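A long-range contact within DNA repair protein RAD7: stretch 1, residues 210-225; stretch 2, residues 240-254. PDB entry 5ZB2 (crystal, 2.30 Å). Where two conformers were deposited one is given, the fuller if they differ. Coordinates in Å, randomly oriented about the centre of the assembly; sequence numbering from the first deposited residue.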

# COMPACT_ATOMS: atom_id res chain seq x y z
N SER A 210 29.82 -13.00 15.24
CA SER A 210 29.90 -11.56 14.96
C SER A 210 29.21 -10.76 16.06
O SER A 210 28.00 -10.89 16.26
CB SER A 210 29.26 -11.24 13.60
OG SER A 210 30.07 -11.69 12.53
N LEU A 211 29.99 -9.93 16.74
CA LEU A 211 29.49 -9.04 17.78
C LEU A 211 29.92 -7.62 17.46
O LEU A 211 31.11 -7.36 17.25
CB LEU A 211 30.02 -9.42 19.17
CG LEU A 211 29.63 -8.45 20.28
CD1 LEU A 211 28.14 -8.54 20.55
CD2 LEU A 211 30.42 -8.70 21.54
N CYS A 212 28.95 -6.70 17.43
CA CYS A 212 29.21 -5.29 17.16
C CYS A 212 28.51 -4.45 18.23
O CYS A 212 27.30 -4.58 18.43
CB CYS A 212 28.71 -4.88 15.77
SG CYS A 212 29.46 -5.81 14.41
N ILE A 213 29.28 -3.61 18.91
CA ILE A 213 28.74 -2.68 19.91
C ILE A 213 29.42 -1.34 19.68
O ILE A 213 30.66 -1.26 19.72
CB ILE A 213 28.97 -3.15 21.36
CG1 ILE A 213 28.33 -4.53 21.58
CG2 ILE A 213 28.40 -2.12 22.33
CD1 ILE A 213 28.59 -5.12 22.97
N GLU A 214 28.64 -0.29 19.45
CA GLU A 214 29.20 1.02 19.14
C GLU A 214 28.48 2.12 19.92
O GLU A 214 27.25 2.15 19.97
CB GLU A 214 29.10 1.32 17.64
CG GLU A 214 29.61 0.20 16.75
CD GLU A 214 29.64 0.60 15.29
OE1 GLU A 214 30.66 1.16 14.85
OE2 GLU A 214 28.65 0.35 14.58
N TYR A 215 29.27 3.02 20.51
CA TYR A 215 28.80 4.26 21.11
C TYR A 215 27.62 4.05 22.05
O TYR A 215 26.51 4.53 21.79
CB TYR A 215 28.46 5.25 20.00
CG TYR A 215 29.58 5.33 18.99
CD1 TYR A 215 30.80 5.87 19.33
CD2 TYR A 215 29.43 4.81 17.71
CE1 TYR A 215 31.85 5.92 18.44
CE2 TYR A 215 30.47 4.85 16.80
CZ TYR A 215 31.68 5.41 17.17
OH TYR A 215 32.73 5.46 16.28
N PRO A 216 27.82 3.35 23.17
CA PRO A 216 26.78 3.29 24.20
C PRO A 216 26.54 4.67 24.79
O PRO A 216 27.46 5.48 24.92
CB PRO A 216 27.35 2.32 25.23
CG PRO A 216 28.84 2.44 25.06
CD PRO A 216 29.06 2.66 23.59
N PHE A 217 25.29 4.93 25.17
CA PHE A 217 24.93 6.24 25.69
C PHE A 217 25.66 6.54 26.99
O PHE A 217 26.29 7.60 27.14
CB PHE A 217 23.41 6.33 25.88
CG PHE A 217 22.93 7.73 26.15
CD1 PHE A 217 22.88 8.66 25.13
CD2 PHE A 217 22.52 8.10 27.41
CE1 PHE A 217 22.43 9.95 25.37
CE2 PHE A 217 22.07 9.38 27.66
CZ PHE A 217 22.03 10.31 26.64
N ASN A 218 25.58 5.63 27.95
CA ASN A 218 26.36 5.71 29.18
C ASN A 218 27.49 4.70 29.07
O ASN A 218 27.26 3.48 29.10
CB ASN A 218 25.49 5.45 30.41
CG ASN A 218 24.45 6.54 30.62
OD1 ASN A 218 24.73 7.72 30.41
ND2 ASN A 218 23.25 6.15 31.03
N GLU A 219 28.72 5.20 28.97
CA GLU A 219 29.85 4.36 28.60
C GLU A 219 30.14 3.30 29.66
O GLU A 219 30.66 2.22 29.33
CB GLU A 219 31.09 5.23 28.36
CG GLU A 219 30.99 6.15 27.13
CD GLU A 219 30.01 7.30 27.31
OE1 GLU A 219 29.42 7.73 26.30
OE2 GLU A 219 29.85 7.78 28.45
N GLU A 220 29.81 3.57 30.92
CA GLU A 220 30.05 2.58 31.97
C GLU A 220 29.15 1.36 31.84
O GLU A 220 29.41 0.35 32.50
CB GLU A 220 29.88 3.21 33.36
CG GLU A 220 28.46 3.67 33.72
CD GLU A 220 28.09 5.00 33.09
OE1 GLU A 220 28.89 5.55 32.31
OE2 GLU A 220 26.98 5.50 33.38
N ASP A 221 28.10 1.42 31.02
CA ASP A 221 27.23 0.27 30.79
C ASP A 221 27.88 -0.81 29.94
O ASP A 221 27.34 -1.92 29.85
CB ASP A 221 25.92 0.73 30.14
CG ASP A 221 25.08 1.60 31.06
OD1 ASP A 221 25.25 1.51 32.30
OD2 ASP A 221 24.24 2.37 30.55
N VAL A 222 29.01 -0.52 29.30
CA VAL A 222 29.80 -1.51 28.57
C VAL A 222 31.16 -1.55 29.25
O VAL A 222 32.09 -0.86 28.84
CB VAL A 222 29.92 -1.18 27.08
CG1 VAL A 222 30.84 -2.18 26.37
CG2 VAL A 222 28.55 -1.15 26.42
N ASN A 223 31.29 -2.36 30.30
CA ASN A 223 32.50 -2.38 31.12
C ASN A 223 33.27 -3.68 30.90
O ASN A 223 32.79 -4.62 30.25
CB ASN A 223 32.15 -2.20 32.60
CG ASN A 223 31.16 -3.24 33.11
OD1 ASN A 223 31.14 -4.38 32.65
ND2 ASN A 223 30.33 -2.83 34.06
N ASP A 224 34.48 -3.71 31.45
CA ASP A 224 35.36 -4.87 31.29
C ASP A 224 34.65 -6.16 31.68
O ASP A 224 34.71 -7.16 30.96
CB ASP A 224 36.63 -4.68 32.13
CG ASP A 224 37.47 -3.52 31.66
OD1 ASP A 224 37.69 -3.40 30.43
OD2 ASP A 224 37.92 -2.74 32.52
N GLU A 225 33.98 -6.15 32.84
CA GLU A 225 33.36 -7.36 33.35
C GLU A 225 32.38 -7.96 32.35
O GLU A 225 32.36 -9.18 32.14
CB GLU A 225 32.66 -7.07 34.68
CG GLU A 225 32.28 -8.31 35.47
CD GLU A 225 31.60 -7.99 36.79
OE1 GLU A 225 30.60 -8.66 37.13
OE2 GLU A 225 32.07 -7.06 37.49
N LYS A 240 34.18 -11.77 14.02
CA LYS A 240 34.05 -10.32 13.88
C LYS A 240 33.80 -9.72 15.26
O LYS A 240 32.78 -10.01 15.88
CB LYS A 240 32.91 -9.96 12.93
CG LYS A 240 32.64 -8.46 12.78
CD LYS A 240 31.51 -8.20 11.79
CE LYS A 240 31.36 -6.73 11.47
NZ LYS A 240 30.33 -6.50 10.42
N LEU A 241 34.73 -8.89 15.72
CA LEU A 241 34.58 -8.18 16.99
C LEU A 241 34.74 -6.68 16.75
O LEU A 241 35.81 -6.23 16.30
CB LEU A 241 35.60 -8.67 18.02
CG LEU A 241 35.53 -7.99 19.39
CD1 LEU A 241 34.19 -8.27 20.05
CD2 LEU A 241 36.68 -8.44 20.27
N VAL A 242 33.70 -5.92 17.05
CA VAL A 242 33.69 -4.47 16.85
C VAL A 242 33.20 -3.82 18.14
O VAL A 242 32.05 -4.01 18.54
CB VAL A 242 32.79 -4.06 15.66
CG1 VAL A 242 32.64 -2.54 15.58
CG2 VAL A 242 33.37 -4.60 14.35
N LEU A 243 34.08 -3.06 18.79
CA LEU A 243 33.76 -2.32 20.01
C LEU A 243 34.29 -0.90 19.83
O LEU A 243 35.45 -0.62 20.13
CB LEU A 243 34.36 -2.99 21.24
CG LEU A 243 33.95 -4.43 21.53
CD1 LEU A 243 34.83 -5.03 22.62
CD2 LEU A 243 32.48 -4.50 21.91
N ASN A 244 33.43 -0.00 19.34
CA ASN A 244 33.81 1.38 19.07
C ASN A 244 33.14 2.31 20.06
O ASN A 244 31.95 2.17 20.36
CB ASN A 244 33.44 1.78 17.64
CG ASN A 244 34.05 0.85 16.59
OD1 ASN A 244 35.07 0.22 16.82
ND2 ASN A 244 33.41 0.78 15.43
N GLY A 245 33.90 3.28 20.57
CA GLY A 245 33.37 4.24 21.50
C GLY A 245 33.12 3.72 22.90
O GLY A 245 32.53 4.43 23.71
N CYS A 246 33.54 2.49 23.20
CA CYS A 246 33.36 1.92 24.54
C CYS A 246 34.55 2.32 25.41
O CYS A 246 35.40 1.52 25.80
CB CYS A 246 33.22 0.40 24.45
SG CYS A 246 31.84 -0.18 23.43
N ILE A 247 34.60 3.61 25.70
CA ILE A 247 35.68 4.25 26.41
C ILE A 247 35.96 3.78 27.81
O ILE A 247 36.97 4.06 28.36
CB ILE A 247 35.56 5.79 26.35
CG1 ILE A 247 34.49 6.31 27.28
CG2 ILE A 247 35.29 6.23 24.93
CD1 ILE A 247 34.57 7.78 27.57
N ASP A 248 35.05 3.04 28.37
CA ASP A 248 35.22 2.52 29.72
C ASP A 248 36.08 1.26 29.77
O ASP A 248 36.48 0.85 30.87
CB ASP A 248 33.85 2.23 30.34
CG ASP A 248 33.88 2.18 31.85
OD1 ASP A 248 34.08 3.25 32.47
OD2 ASP A 248 33.69 1.09 32.42
N LEU A 249 36.37 0.64 28.63
CA LEU A 249 37.14 -0.59 28.61
C LEU A 249 38.63 -0.31 28.83
O LEU A 249 39.16 0.72 28.41
CB LEU A 249 36.94 -1.32 27.28
CG LEU A 249 35.50 -1.74 26.97
CD1 LEU A 249 35.42 -2.42 25.61
CD2 LEU A 249 34.95 -2.65 28.05
N THR A 250 39.30 -1.25 29.49
CA THR A 250 40.71 -1.10 29.86
C THR A 250 41.48 -2.35 29.48
O THR A 250 40.94 -3.31 28.93
CB THR A 250 40.86 -0.83 31.37
OG1 THR A 250 40.56 -2.04 32.09
CG2 THR A 250 39.91 0.27 31.82
N ASP A 251 42.78 -2.35 29.82
CA ASP A 251 43.62 -3.51 29.55
C ASP A 251 43.04 -4.78 30.17
O ASP A 251 43.32 -5.89 29.70
CB ASP A 251 45.03 -3.27 30.07
CG ASP A 251 45.84 -2.35 29.18
OD1 ASP A 251 45.37 -2.01 28.07
OD2 ASP A 251 46.96 -1.96 29.59
N SER A 252 42.23 -4.64 31.23
CA SER A 252 41.62 -5.80 31.86
C SER A 252 40.85 -6.62 30.83
O SER A 252 40.93 -7.86 30.81
CB SER A 252 40.70 -5.36 32.99
OG SER A 252 39.98 -6.46 33.51
N MET A 253 40.07 -5.95 29.98
CA MET A 253 39.37 -6.66 28.91
C MET A 253 40.36 -7.38 28.00
O MET A 253 40.07 -8.48 27.51
CB MET A 253 38.52 -5.67 28.10
CG MET A 253 37.66 -6.31 27.04
SD MET A 253 38.48 -6.54 25.44
CE MET A 253 38.52 -4.86 24.83
N ILE A 254 41.53 -6.78 27.78
CA ILE A 254 42.52 -7.38 26.89
C ILE A 254 43.18 -8.57 27.56
O ILE A 254 43.36 -9.63 26.95
CB ILE A 254 43.57 -6.33 26.47
CG1 ILE A 254 42.91 -5.10 25.83
CG2 ILE A 254 44.61 -6.96 25.54
CD1 ILE A 254 42.20 -5.38 24.52
O HOH W 1 32.61 1.59 27.59
O HOH W 2 30.66 6.55 23.55
O HOH W 3 35.39 -1.10 32.53

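The two stretches run side by side in the same direction, beginning as neighbouring parallel strands, 210-214 and 240-244, whose axes diverge by only 7°. Their backbone hydrogen bonds follow the parallel pattern, in which one residue bonds to two residues flanking its partner. Leu 211 N donates to Lys 240 O (2.9 Å) while Leu 211 O accepts from Val 242 N (3.0 Å); Ile 213 repeats this, its N bonding to Val 242 O (2.8 Å) and its O to Asn 244 N (3.1 Å). Tyr 215 N, bonded to Asn 244 O at 2.8 Å, carries the ladder just past the strand.

Side chains alternate between the sheet's faces. On one, Leu 211 meets Leu 241, and Ile 213 CB lies 3.8 Å from Leu 243 CD2, buried hydrocarbon against hydrocarbon. Beyond the strands, the short side chain of Cys 246, with its large, polarizable sulfur, extends this apolar packing, with SG 3.7 Å from Val 222 CG1 and 4.0 Å from Pro 216 CD. The other face is more mixed: Cys 212 packs on Val 242, and Asn 244 ND2 donates to Glu 214 OE1 (2.8 Å), an amide serving a carboxylate.

Gly 245 suits its place doubly: its phi is positive, and an ideal CB would lie 2.3 Å from Tyr 215 CD1, a clash.

Farther along, polar groups join the packing. Asp 224 uses both carboxylate oxygens on Thr 250, OD1 accepting from the backbone N and OD2 from OG1, each at 2.8 Å. Thr 250 OG1 also accepts from Ser 252 N (3.2 Å), capping the helix that follows. Water 1 joins the two stretches beyond the strands, donating to Glu 219 O (2.7 Å) and Val 222 O (2.8 Å) and accepting from Asp 248 N (2.9 Å), thereby bridging backbone groups that do not bond directly across the gap.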